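Local coordinates for uncharacterized NTF2-like protein (Cytophaga hutchinsonii ATCC 33406, PDB 3F40) that is of unknown function but adopts an NTF2-like fold with a SnoaL-like domain, a scaffold that in relatives often houses a ligand pocket or active site, at residues A[11-16]-A[91-95]; A[32-38]-A[98-104]. All coordinates share one frame. Residues are numbered along the deposited sequence.

Interaction 1: A[11-16]-A[91-95]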
ATOM      1  N   LEU A  11       3.790   2.409  18.231  0.60 11.66           N
ATOM      2  CA  LEU A  11       2.337   2.100  18.362  0.60 11.78           C
ATOM      3  C   LEU A  11       1.827   1.160  17.322  0.60 11.06           C
ATOM      4  O   LEU A  11       1.036   0.231  17.582  0.60 11.58           O
ATOM      5  CB  LEU A  11       1.466   3.337  18.211  0.60 12.58           C
ATOM      6  CG  LEU A  11       1.520   4.354  19.328  0.60 13.32           C
ATOM      7  CD1 LEU A  11       0.728   5.623  18.959  0.60 12.86           C
ATOM      8  CD2 LEU A  11       0.995   3.778  20.645  0.60 14.92           C
ATOM      9  N   VAL A  12       2.235   1.407  16.093  1.00 10.33           N
ATOM     10  CA  VAL A  12       1.726   0.533  15.049  1.00 10.73           C
ATOM     11  C   VAL A  12       2.271  -0.875  15.210  1.00 10.39           C
ATOM     12  O   VAL A  12       1.534  -1.863  15.103  1.00 10.98           O
ATOM     13  CB  VAL A  12       1.980   1.098  13.632  1.00 10.43           C
ATOM     14  CG1 VAL A  12       1.581   0.099  12.567  1.00 12.04           C
ATOM     15  CG2 VAL A  12       1.227   2.449  13.463  1.00 11.65           C
ATOM     16  N   LEU A  13       3.558  -0.979  15.492  1.00  9.25           N
ATOM     17  CA  LEU A  13       4.143  -2.313  15.657  1.00 10.24           C
ATOM     18  C   LEU A  13       3.578  -3.033  16.875  1.00 10.19           C
ATOM     19  O   LEU A  13       3.452  -4.262  16.860  1.00 10.94           O
ATOM     20  CB  LEU A  13       5.660  -2.226  15.685  1.00 11.89           C
ATOM     21  CG  LEU A  13       6.226  -1.832  14.332  1.00 13.83           C
ATOM     22  CD1 LEU A  13       7.771  -1.836  14.375  1.00 15.99           C
ATOM     23  CD2 LEU A  13       5.730  -2.719  13.174  1.00 16.28           C
ATOM     24  N   GLU A  14       3.295  -2.284  17.922  1.00 10.46           N
ATOM     25  CA  GLU A  14       2.664  -2.877  19.107  1.00 10.75           C
ATOM     26  C   GLU A  14       1.278  -3.387  18.775  1.00 11.91           C
ATOM     27  O   GLU A  14       0.865  -4.436  19.254  1.00 12.78           O
ATOM     28  CB  GLU A  14       2.556  -1.881  20.232  1.00 11.84           C
ATOM     29  CG  GLU A  14       3.870  -1.525  20.829  1.00 11.69           C
ATOM     30  CD  GLU A  14       3.767  -0.478  21.874  1.00 16.90           C
ATOM     31  OE1 GLU A  14       2.601   0.045  22.100  1.00 15.32           O
ATOM     32  OE2 GLU A  14       4.876  -0.179  22.404  1.00 15.37           O
ATOM     33  N   PHE A  15       0.542  -2.645  17.967  1.00 11.15           N
ATOM     34  CA  PHE A  15      -0.809  -3.091  17.546  1.00 11.02           C
ATOM     35  C   PHE A  15      -0.721  -4.392  16.779  1.00 11.56           C
ATOM     36  O   PHE A  15      -1.468  -5.339  17.047  1.00 12.66           O
ATOM     37  CB  PHE A  15      -1.483  -1.978  16.703  1.00 11.97           C
ATOM     38  CG  PHE A  15      -2.850  -2.335  16.192  1.00 11.16           C
ATOM     39  CD1 PHE A  15      -3.923  -2.421  17.072  1.00 12.71           C
ATOM     40  CD2 PHE A  15      -3.092  -2.544  14.849  1.00 12.03           C
ATOM     41  CE1 PHE A  15      -5.178  -2.758  16.619  1.00 12.40           C
ATOM     42  CE2 PHE A  15      -4.353  -2.863  14.411  1.00 14.27           C
ATOM     43  CZ  PHE A  15      -5.391  -2.962  15.300  1.00 12.95           C
ATOM     44  N   ILE A  16       0.208  -4.462  15.829  1.00 10.82           N
ATOM     45  CA  ILE A  16       0.377  -5.671  15.049  1.00 12.27           C
ATOM     46  C   ILE A  16       0.816  -6.822  15.959  1.00 12.32           C
ATOM     47  O   ILE A  16       0.302  -7.935  15.816  1.00 12.75           O
ATOM     48  CB  ILE A  16       1.374  -5.504  13.905  1.00 11.92           C
ATOM     49  CG1 ILE A  16       0.873  -4.447  12.934  1.00 12.95           C
ATOM     50  CG2 ILE A  16       1.625  -6.818  13.199  1.00 14.39           C
ATOM     51  CD1 ILE A  16      -0.466  -4.757  12.269  1.00 14.15           C
ATOM     52  N   LEU A  91      -2.480   1.152   5.473  1.00  7.51           N
ATOM     53  CA  LEU A  91      -2.225   2.562   5.733  1.00  8.09           C
ATOM     54  C   LEU A  91      -2.914   2.960   7.039  1.00  7.87           C
ATOM     55  O   LEU A  91      -4.139   2.950   7.146  1.00  7.83           O
ATOM     56  CB  LEU A  91      -2.767   3.392   4.583  1.00  8.25           C
ATOM     57  CG  LEU A  91      -2.673   4.895   4.718  1.00  9.73           C
ATOM     58  CD1 LEU A  91      -1.224   5.377   4.731  1.00 11.05           C
ATOM     59  CD2 LEU A  91      -3.469   5.552   3.577  1.00 12.38           C
ATOM     60  N   TYR A  92      -2.098   3.251   8.049  1.00  7.66           N
ATOM     61  CA  TYR A  92      -2.542   3.607   9.385  1.00  8.41           C
ATOM     62  C   TYR A  92      -2.348   5.102   9.603  1.00  9.32           C
ATOM     63  O   TYR A  92      -1.239   5.623   9.378  1.00 10.91           O
ATOM     64  CB  TYR A  92      -1.729   2.824  10.444  1.00  8.84           C
ATOM     65  CG  TYR A  92      -1.852   1.340  10.354  1.00  8.98           C
ATOM     66  CD1 TYR A  92      -1.152   0.616   9.407  1.00  9.48           C
ATOM     67  CD2 TYR A  92      -2.645   0.646  11.223  1.00  9.40           C
ATOM     68  CE1 TYR A  92      -1.322  -0.754   9.285  1.00 10.26           C
ATOM     69  CE2 TYR A  92      -2.824  -0.734  11.100  1.00 10.40           C
ATOM     70  CZ  TYR A  92      -2.171  -1.424  10.114  1.00 10.70           C
ATOM     71  OH  TYR A  92      -2.351  -2.776   9.961  1.00 12.62           O
ATOM     72  N   HIS A  93      -3.402   5.766  10.078  1.00  8.63           N
ATOM     73  CA  HIS A  93      -3.308   7.183  10.429  1.00  9.22           C
ATOM     74  C   HIS A  93      -3.341   7.300  11.954  1.00  9.58           C
ATOM     75  O   HIS A  93      -4.146   6.624  12.599  1.00 10.11           O
ATOM     76  CB  HIS A  93      -4.471   7.974   9.830  1.00 10.61           C
ATOM     77  CG  HIS A  93      -4.329   9.449   9.980  1.00 12.06           C
ATOM     78  ND1 HIS A  93      -3.487  10.189   9.184  1.00 13.70           N
ATOM     79  CD2 HIS A  93      -4.933  10.322  10.826  1.00 13.58           C
ATOM     80  CE1 HIS A  93      -3.573  11.463   9.540  1.00 15.67           C
ATOM     81  NE2 HIS A  93      -4.415  11.560  10.555  1.00 15.10           N
ATOM     82  N   LEU A  94      -2.483   8.152  12.477  1.00 10.55           N
ATOM     83  CA  LEU A  94      -2.371   8.358  13.935  1.00 11.57           C
ATOM     84  C   LEU A  94      -2.535   9.805  14.274  1.00 12.45           C
ATOM     85  O   LEU A  94      -2.028  10.716  13.587  1.00 13.77           O
ATOM     86  CB  LEU A  94      -1.012   7.872  14.426  1.00 13.74           C
ATOM     87  CG  LEU A  94      -0.816   6.350  14.168  1.00 16.16           C
ATOM     88  CD1 LEU A  94      -0.010   6.121  12.903  1.00 17.01           C
ATOM     89  CD2 LEU A  94      -0.174   5.615  15.356  1.00 18.35           C
ATOM     90  N   GLU A  95      -3.245  10.004  15.367  1.00 12.27           N
ATOM     91  CA  GLU A  95      -3.430  11.330  15.923  1.00 13.69           C
ATOM     92  C   GLU A  95      -3.541  11.168  17.400  1.00 12.87           C
ATOM     93  O   GLU A  95      -4.172  10.259  17.903  1.00 12.79           O
ATOM     94  CB  GLU A  95      -4.694  12.002  15.424  1.00 14.79           C
ATOM     95  CG  GLU A  95      -4.618  12.276  13.951  1.00 19.20           C
ATOM     96  CD  GLU A  95      -5.690  13.166  13.401  1.00 24.41           C
ATOM     97  OE1 GLU A  95      -6.581  13.615  14.153  1.00 29.35           O
ATOM     98  OE2 GLU A  95      -5.612  13.453  12.189  1.00 29.19           O
TER
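Apolar side chains make up this contact between helix 11-16 and strand 91-95. Leu94 takes the N-terminal part of the helix segment. Its CD2 lies 3.7 Å from Leu11 CD1, and its CD1 lies 3.9 Å from Val12 CG2. Tyr92 takes the rest. Phe15 CD2 comes within 4.2 Å of Tyr92 CE2, and Ile16 CD1 within 4.3 Å of Tyr92 CZ. Leu11, Val12 and Phe15 direct their CA-to-CB bonds toward the strand. Ile16 starts out sideways and reaches the tyrosine with its CD1.

One CH-pi contact adds to this. Val12 CG1 sits over a face of the Tyr92 ring, 4.3 Å from the centroid and 12° off the normal. Val12 thus touches both strand residues: CG1 lies over the Tyr92 ring, and CG2 meets Leu94 CD1.

The segment axes approach to 10.8 Å and their directions differ by 123°, so the helix crosses the strand obliquely. This is the NTF2-like arrangement, in which the N-terminal helix packs on the concave face of a curved sheet. Val73 and Leu75 of the next strand also pack against Val12.

The Tyr92 hydroxyl is hydrogen-bonded to that of Tyr77, outside the two segments. His93 points away from the helix; its NE2 donates to Glu95 OE2 at 2.8 Å, and its ND1 is hydrogen-bonded to Asp72.

Interaction 2: A[32-38]-A[98-104]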
ATOM      1  N   ASN A  32      -8.141   4.657  18.635  1.00 12.27           N
ATOM      2  CA  ASN A  32      -9.100   5.661  19.043  1.00 12.71           C
ATOM      3  C   ASN A  32     -10.500   5.034  19.102  1.00 12.57           C
ATOM      4  O   ASN A  32     -10.846   4.144  18.290  1.00 12.38           O
ATOM      5  CB  ASN A  32      -9.090   6.856  18.100  1.00 13.11           C
ATOM      6  CG  ASN A  32     -10.154   7.850  18.414  1.00 15.47           C
ATOM      7  OD1 ASN A  32     -11.158   7.947  17.710  1.00 17.19           O
ATOM      8  ND2 ASN A  32      -9.943   8.622  19.465  1.00 17.57           N
ATOM      9  N   GLU A  33     -11.321   5.585  19.991  0.50 13.87           N
ATOM     10  CA  GLU A  33     -12.675   5.084  20.185  0.50 13.62           C
ATOM     11  C   GLU A  33     -13.445   5.017  18.878  0.50 13.30           C
ATOM     12  O   GLU A  33     -14.176   4.061  18.626  0.50 14.33           O
ATOM     13  CB  GLU A  33     -13.433   5.960  21.207  0.50 14.50           C
ATOM     14  CG  GLU A  33     -14.884   5.569  21.389  0.50 15.79           C
ATOM     15  CD  GLU A  33     -15.467   6.021  22.712  0.50 18.08           C
ATOM     16  OE1 GLU A  33     -14.873   5.699  23.761  0.50 24.21           O
ATOM     17  OE2 GLU A  33     -16.533   6.664  22.693  0.50 23.65           O
ATOM     18  N   ASN A  34     -13.241   6.050  18.074  1.00 13.15           N
ATOM     19  CA  ASN A  34     -13.967   6.296  16.817  1.00 13.78           C
ATOM     20  C   ASN A  34     -13.127   5.932  15.575  1.00 12.42           C
ATOM     21  O   ASN A  34     -13.351   6.412  14.480  1.00 13.48           O
ATOM     22  CB  ASN A  34     -14.426   7.749  16.738  1.00 15.22           C
ATOM     23  CG  ASN A  34     -15.326   8.112  17.862  1.00 18.50           C
ATOM     24  OD1 ASN A  34     -15.077   9.073  18.578  1.00 24.60           O
ATOM     25  ND2 ASN A  34     -16.376   7.353  18.025  1.00 19.89           N
ATOM     26  N   PHE A  35     -12.212   5.021  15.801  1.00 11.02           N
ATOM     27  CA  PHE A  35     -11.396   4.422  14.730  1.00 10.22           C
ATOM     28  C   PHE A  35     -12.284   3.959  13.593  1.00 10.41           C
ATOM     29  O   PHE A  35     -13.352   3.378  13.815  1.00 11.33           O
ATOM     30  CB  PHE A  35     -10.661   3.237  15.328  1.00 10.88           C
ATOM     31  CG  PHE A  35     -10.032   2.286  14.334  1.00  9.66           C
ATOM     32  CD1 PHE A  35      -8.751   2.500  13.866  1.00  9.24           C
ATOM     33  CD2 PHE A  35     -10.727   1.153  13.896  1.00 10.55           C
ATOM     34  CE1 PHE A  35      -8.175   1.607  13.005  1.00  9.28           C
ATOM     35  CE2 PHE A  35     -10.149   0.269  13.025  1.00  9.79           C
ATOM     36  CZ  PHE A  35      -8.863   0.488  12.598  1.00  8.69           C
ATOM     37  N   THR A  36     -11.818   4.193  12.378  1.00  9.70           N
ATOM     38  CA  THR A  36     -12.449   3.613  11.222  1.00  9.73           C
ATOM     39  C   THR A  36     -11.555   2.634  10.499  1.00  9.15           C
ATOM     40  O   THR A  36     -10.351   2.772  10.480  1.00  9.43           O
ATOM     41  CB  THR A  36     -12.890   4.691  10.209  1.00 11.60           C
ATOM     42  OG1 THR A  36     -11.749   5.365   9.675  1.00 13.24           O
ATOM     43  CG2 THR A  36     -13.835   5.711  10.872  1.00 13.11           C
ATOM     44  N   PHE A  37     -12.217   1.655   9.917  1.00  8.63           N
ATOM     45  CA  PHE A  37     -11.599   0.659   9.049  1.00  7.98           C
ATOM     46  C   PHE A  37     -12.212   0.717   7.667  1.00  8.08           C
ATOM     47  O   PHE A  37     -13.438   0.763   7.537  1.00  8.97           O
ATOM     48  CB  PHE A  37     -11.801  -0.764   9.588  1.00  9.17           C
ATOM     49  CG  PHE A  37     -11.307  -1.816   8.657  1.00  8.87           C
ATOM     50  CD1 PHE A  37      -9.943  -2.119   8.596  1.00  9.98           C
ATOM     51  CD2 PHE A  37     -12.172  -2.497   7.819  1.00 11.16           C
ATOM     52  CE1 PHE A  37      -9.470  -3.080   7.715  1.00 10.94           C
ATOM     53  CE2 PHE A  37     -11.695  -3.453   6.935  1.00 12.06           C
ATOM     54  CZ  PHE A  37     -10.363  -3.735   6.893  1.00 10.96           C
ATOM     55  N   ASN A  38     -11.365   0.666   6.644  1.00  8.23           N
ATOM     56  CA  ASN A  38     -11.770   0.465   5.263  1.00  9.28           C
ATOM     57  C   ASN A  38     -10.903  -0.575   4.625  1.00  8.84           C
ATOM     58  O   ASN A  38      -9.688  -0.493   4.651  1.00  9.84           O
ATOM     59  CB  ASN A  38     -11.652   1.720   4.471  1.00 10.44           C
ATOM     60  CG  ASN A  38     -12.746   2.616   4.708  1.00 13.24           C
ATOM     61  OD1 ASN A  38     -13.756   2.644   3.941  1.00 19.59           O
ATOM     62  ND2 ASN A  38     -12.619   3.382   5.735  1.00 13.08           N
ATOM     63  N   GLU A  98      -2.948   7.825  19.219  1.00 11.94           N
ATOM     64  CA  GLU A  98      -3.822   6.668  18.904  1.00 11.77           C
ATOM     65  C   GLU A  98      -3.922   6.449  17.408  1.00 11.70           C
ATOM     66  O   GLU A  98      -3.760   7.373  16.632  1.00 12.18           O
ATOM     67  CB  GLU A  98      -5.230   6.878  19.445  1.00 12.23           C
ATOM     68  CG  GLU A  98      -5.348   7.300  20.900  1.00 13.69           C
ATOM     69  CD  GLU A  98      -6.780   7.572  21.276  1.00 15.88           C
ATOM     70  OE1 GLU A  98      -7.481   8.299  20.546  1.00 16.26           O
ATOM     71  OE2 GLU A  98      -7.194   7.074  22.338  1.00 20.63           O
ATOM     72  N   ILE A  99      -4.229   5.223  17.014  1.00 10.92           N
ATOM     73  CA  ILE A  99      -4.546   4.948  15.610  1.00  9.59           C
ATOM     74  C   ILE A  99      -5.990   5.345  15.367  1.00  9.62           C
ATOM     75  O   ILE A  99      -6.883   4.834  16.035  1.00 10.02           O
ATOM     76  CB  ILE A  99      -4.313   3.452  15.286  1.00  9.61           C
ATOM     77  CG1 ILE A  99      -2.868   3.035  15.547  1.00 11.40           C
ATOM     78  CG2 ILE A  99      -4.706   3.153  13.830  1.00 10.98           C
ATOM     79  CD1 ILE A  99      -2.661   1.501  15.552  1.00 12.11           C
ATOM     80  N   THR A 100      -6.228   6.243  14.395  1.00  9.45           N
ATOM     81  CA  THR A 100      -7.576   6.724  14.125  1.00 10.66           C
ATOM     82  C   THR A 100      -8.213   6.070  12.892  1.00  9.66           C
ATOM     83  O   THR A 100      -9.421   6.083  12.753  1.00 10.07           O
ATOM     84  CB  THR A 100      -7.620   8.252  13.973  1.00 11.30           C
ATOM     85  OG1 THR A 100      -6.819   8.616  12.874  1.00 12.45           O
ATOM     86  CG2 THR A 100      -7.133   8.969  15.265  1.00 13.09           C
ATOM     87  N   SER A 101      -7.397   5.491  12.021  1.00  8.80           N
ATOM     88  CA  SER A 101      -7.918   4.792  10.856  1.00  9.03           C
ATOM     89  C   SER A 101      -6.934   3.811  10.296  1.00  8.46           C
ATOM     90  O   SER A 101      -5.741   3.986  10.397  1.00  8.12           O
ATOM     91  CB  SER A 101      -8.303   5.779   9.750  1.00  9.00           C
ATOM     92  OG  SER A 101      -7.214   6.486   9.229  1.00 10.48           O
ATOM     93  N   LEU A 102      -7.518   2.838   9.611  1.00  7.89           N
ATOM     94  CA  LEU A 102      -6.784   1.870   8.779  1.00  7.80           C
ATOM     95  C   LEU A 102      -7.513   1.753   7.448  1.00  7.57           C
ATOM     96  O   LEU A 102      -8.725   1.572   7.424  1.00  7.86           O
ATOM     97  CB  LEU A 102      -6.732   0.507   9.461  1.00  8.21           C
ATOM     98  CG  LEU A 102      -6.188  -0.656   8.625  1.00  8.95           C
ATOM     99  CD1 LEU A 102      -4.769  -0.401   8.076  1.00  9.11           C
ATOM    100  CD2 LEU A 102      -6.189  -1.933   9.446  1.00 10.45           C
ATOM    101  N   HIS A 103      -6.756   1.891   6.368  1.00  7.16           N
ATOM    102  CA  HIS A 103      -7.193   1.553   5.043  1.00  7.91           C
ATOM    103  C   HIS A 103      -6.274   0.458   4.532  1.00  7.88           C
ATOM    104  O   HIS A 103      -5.067   0.685   4.474  1.00  8.25           O
ATOM    105  CB  HIS A 103      -7.053   2.758   4.119  1.00  9.07           C
ATOM    106  CG  HIS A 103      -8.024   3.839   4.391  1.00 12.81           C
ATOM    107  ND1 HIS A 103      -7.915   4.673   5.485  1.00 16.08           N
ATOM    108  CD2 HIS A 103      -9.121   4.243   3.709  1.00 16.09           C
ATOM    109  CE1 HIS A 103      -8.925   5.539   5.470  1.00 16.31           C
ATOM    110  NE2 HIS A 103      -9.671   5.292   4.402  1.00 16.73           N
ATOM    111  N   VAL A 104      -6.829  -0.715   4.235  1.00  7.46           N
ATOM    112  CA  VAL A 104      -6.006  -1.841   3.776  1.00  8.24           C
ATOM    113  C   VAL A 104      -6.338  -2.151   2.319  1.00  8.32           C
ATOM    114  O   VAL A 104      -7.484  -2.114   1.901  1.00  9.14           O
ATOM    115  CB  VAL A 104      -6.137  -3.077   4.737  1.00  9.60           C
ATOM    116  CG1 VAL A 104      -7.506  -3.674   4.715  1.00 11.59           C
ATOM    117  CG2 VAL A 104      -5.067  -4.104   4.425  1.00 11.71           C
TER
HETATM  118  O   HOH W   1      -9.947   6.822  22.324  1.00 21.68           O
HETATM  119  O   HOH W   2     -11.392   7.952  13.112  1.00 23.68           O
HETATM  120  O   HOH W   3     -10.625   3.873   7.612  1.00 11.89           O
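Glu98 opens the pairing with its side chain: Asn32 ND2 donates to Glu98 OE1 at 2.7 Å. Water 1 links Glu98 OE2 to Glu33 N. At Ile99 the backbone takes over, with Asn32 N donating to Ile99 O at 2.9 Å. Segment 32-38 leaves through a type I turn from Asn32 to Phe35, with Phe35 N donating to Asn32 O at 3.0 Å. Asn32 OD1 accepts from Asn34 N at 2.8 Å, an Asx turn.

The segments rejoin at Thr100, whose O accepts from Thr36 N at 3.1 Å and from water 2, which reaches Asn34 O. Thr100 and Ser101 form a classic beta bulge opposite His93 of the neighbouring strand. Ser101 CB meets Thr36 OG1 at 3.5 Å. Leu102 N donates to Thr36 O at 3.0 Å, and Leu102 O accepts from Asn38 N at 2.9 Å. Its side chain packs with Phe35 and Phe37, on the face opposite Ser101. The His103 ring lies beside Asn38, CD2 to CB 3.7 Å. Val104 N donates to Asn38 O at 2.9 Å, while Val104 CG1 touches Phe37 CZ at 3.6 Å.

This ladder is the parallel strand pair within the otherwise antiparallel, curved sheet of the NTF2-like fold.

How the interactions relate
Interactions 1 and 2 meet side by side in one sheet, their centres about 9 Å apart. Strands 84-95 and 98-105 follow each other in the chain and pair antiparallel. Probable hydrogen bonds join them: Thr100 N to His93 O and Leu91 N to His103 O, both 2.8 Å. Apolar packing also runs on from one contact to the other, since Leu102 CD1 lies 3.5 Å from Tyr92 CZ. Phe15 and Leu94 of interaction 1 both touch Ile99 of interaction 2. The helix packing thus continues into the face of the strand pair that carries Leu102 and Phe37. NTF2-like relatives often hold a pocket on this concave side, but no ligand site is established for this protein.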